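PDB 6D6J: HIT family hydrolase from Legionella pneumophila subsp. pneumophila, which probably acts as a zinc-containing hydrolase of the histidine triad family, whose members typically hydrolyse or transfer at the alpha-phosphate of nucleotide substrates. Local coordinates for residues P22-F27 against A34-R39. Numbering follows the deposited sequence.
Sequences PATVVF and AFRDIR
Val25 and Phe35 form a non-hydrogen-bonded antiparallel pair and Phe27 and Ala34 a hydrogen-bonded one, and the one-residue slip between them is a classic beta bulge, with Val26 and Phe27 both set opposite Ala34. Ala34 O takes a firm bond from Val26 N (2.8 Å) and a weak one from Phe27 N (3.4 Å to Ala34 O), while Ala34 N donates to Phe27 O at 2.9 Å. Beyond the bulge, Arg36 N gives its hydrogen to Thr24 O at 3.0 Å, and a water links Thr24 N to Arg36 O. Alanine suits position 34: its small CB fits against both Val26 CG2 (3.8 Å) and Phe27 CB (4.0 Å). Val26 CG2 stands between its own backbone N and carbonyl carbon (chi1 -61° for CG1), which brings it over the Ala34 peptide. Thr24 and Arg36 run side by side on the exposed side; the extended arginine lays its CD 3.9 Å from Thr24 CG2. Phe35 sets its CB beside Thr24 O (3.2 Å) and only loosely against Ala23 and Val25; its bulky ring suits a buried place, about 6 Å between side chains from His107, the predicted active-site histidine. Strand 25-28 is outermost on this side of the chain's five-stranded antiparallel sheet; strand 44-50 pairs with 32-36 on its other side, Leu78 of helix 62-81 packs on Val26 and Ala34, and Phe35 reaches Ile16 and, edge-to-face, Phe13 of helix 12-17.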
loop_
_atom_site.group_PDB
_atom_site.type_symbol
_atom_site.label_atom_id
_atom_site.label_comp_id
_atom_site.label_asym_id
_atom_site.label_seq_id
_atom_site.Cartn_x
_atom_site.Cartn_y
_atom_site.Cartn_z
ATOM N N PRO B 22 -18.516 12.070 13.513
ATOM C CA PRO B 22 -17.325 12.367 14.316
ATOM C C PRO B 22 -16.204 11.374 14.045
ATOM O O PRO B 22 -16.436 10.185 13.799
ATOM C CB PRO B 22 -17.827 12.268 15.760
ATOM C CG PRO B 22 -19.053 11.412 15.688
ATOM C CD PRO B 22 -19.671 11.683 14.345
ATOM N N ALA B 23 -14.981 11.880 14.067
ATOM C CA ALA B 23 -13.798 11.064 13.834
ATOM C C ALA B 23 -12.620 11.810 14.420
ATOM O O ALA B 23 -12.670 13.027 14.575
ATOM C CB ALA B 23 -13.570 10.820 12.339
ATOM N N THR B 24 -11.557 11.078 14.738
ATOM C CA THR B 24 -10.324 11.691 15.246
ATOM C C THR B 24 -9.413 11.948 14.058
ATOM O O THR B 24 -8.772 11.025 13.536
ATOM C CB THR B 24 -9.668 10.793 16.292
ATOM O OG1 THR B 24 -10.521 10.716 17.438
ATOM C CG2 THR B 24 -8.334 11.349 16.731
ATOM N N VAL B 25 -9.383 13.198 13.606
ATOM C CA VAL B 25 -8.602 13.606 12.445
ATOM C C VAL B 25 -7.187 13.924 12.901
ATOM O O VAL B 25 -6.982 14.691 13.849
ATOM C CB VAL B 25 -9.259 14.813 11.756
ATOM C CG1 VAL B 25 -8.357 15.383 10.643
ATOM C CG2 VAL B 25 -10.616 14.406 11.214
ATOM N N VAL B 26 -6.207 13.312 12.248
ATOM C CA VAL B 26 -4.805 13.508 12.591
ATOM C C VAL B 26 -4.039 14.267 11.523
ATOM O O VAL B 26 -2.904 14.697 11.779
ATOM C CB VAL B 26 -4.115 12.173 12.941
ATOM C CG1 VAL B 26 -4.793 11.542 14.151
ATOM C CG2 VAL B 26 -4.138 11.220 11.756
ATOM N N PHE B 27 -4.620 14.472 10.343
ATOM C CA PHE B 27 -3.972 15.263 9.314
ATOM C C PHE B 27 -5.034 15.733 8.345
ATOM O O PHE B 27 -5.943 14.976 8.006
ATOM C CB PHE B 27 -2.901 14.485 8.536
ATOM C CG PHE B 27 -2.345 15.273 7.376
ATOM C CD1 PHE B 27 -1.337 16.226 7.576
ATOM C CD2 PHE B 27 -2.880 15.132 6.099
ATOM C CE1 PHE B 27 -0.860 16.997 6.510
ATOM C CE2 PHE B 27 -2.409 15.894 5.045
ATOM C CZ PHE B 27 -1.401 16.819 5.248
ATOM N N ALA B 34 -6.597 12.310 7.062
ATOM C CA ALA B 34 -6.219 11.101 7.784
ATOM C C ALA B 34 -6.902 11.094 9.138
ATOM O O ALA B 34 -7.004 12.134 9.796
ATOM C CB ALA B 34 -4.710 10.967 7.969
ATOM N N PHE B 35 -7.368 9.920 9.551
ATOM C CA PHE B 35 -8.138 9.801 10.783
ATOM C C PHE B 35 -7.978 8.394 11.340
ATOM O O PHE B 35 -7.542 7.471 10.643
ATOM C CB PHE B 35 -9.623 10.175 10.562
ATOM C CG PHE B 35 -10.293 9.406 9.458
ATOM C CD1 PHE B 35 -10.208 9.840 8.143
ATOM C CD2 PHE B 35 -11.031 8.263 9.739
ATOM C CE1 PHE B 35 -10.833 9.128 7.127
ATOM C CE2 PHE B 35 -11.647 7.550 8.722
ATOM C CZ PHE B 35 -11.548 7.986 7.422
ATOM N N ARG B 36 -8.342 8.221 12.609
ATOM C CA ARG B 36 -8.233 6.897 13.214
ATOM C C ARG B 36 -9.299 5.935 12.691
ATOM O O ARG B 36 -10.471 6.295 12.553
ATOM C CB ARG B 36 -8.409 6.990 14.725
ATOM C CG ARG B 36 -7.278 7.692 15.460
ATOM C CD ARG B 36 -7.494 7.578 16.949
ATOM N NE ARG B 36 -6.382 8.089 17.731
ATOM C CZ ARG B 36 -6.280 7.877 19.038
ATOM N NH1 ARG B 36 -7.238 7.206 19.668
ATOM N NH2 ARG B 36 -5.240 8.338 19.711
ATOM N N ASP B 37 -8.904 4.684 12.459
ATOM C CA ASP B 37 -9.886 3.621 12.242
ATOM C C ASP B 37 -10.557 3.310 13.577
ATOM O O ASP B 37 -9.872 3.088 14.577
ATOM C CB ASP B 37 -9.159 2.379 11.705
ATOM C CG ASP B 37 -10.091 1.301 11.173
ATOM O OD1 ASP B 37 -11.140 1.015 11.774
ATOM O OD2 ASP B 37 -9.731 0.688 10.150
ATOM N N ILE B 38 -11.893 3.306 13.609
ATOM C CA ILE B 38 -12.612 3.038 14.856
ATOM C C ILE B 38 -12.430 1.612 15.349
ATOM O O ILE B 38 -12.678 1.354 16.528
ATOM C CB ILE B 38 -14.121 3.353 14.776
ATOM C CG1 ILE B 38 -14.818 2.548 13.663
ATOM C CG2 ILE B 38 -14.361 4.844 14.623
ATOM C CD1 ILE B 38 -16.329 2.563 13.788
ATOM N N ARG B 39 -12.019 0.680 14.486
ATOM C CA ARG B 39 -11.802 -0.722 14.848
ATOM C C ARG B 39 -10.329 -1.044 14.626
ATOM O O ARG B 39 -9.970 -1.800 13.712
ATOM C CB ARG B 39 -12.684 -1.652 14.016
ATOM C CG ARG B 39 -14.164 -1.535 14.312
ATOM C CD ARG B 39 -14.935 -2.664 13.638
ATOM N NE ARG B 39 -16.225 -2.941 14.274
ATOM C CZ ARG B 39 -17.325 -2.218 14.088
ATOM N NH1 ARG B 39 -17.297 -1.158 13.284
ATOM N NH2 ARG B 39 -18.453 -2.546 14.718
HETATM O O HOH W 1 -11.796 8.254 14.069
#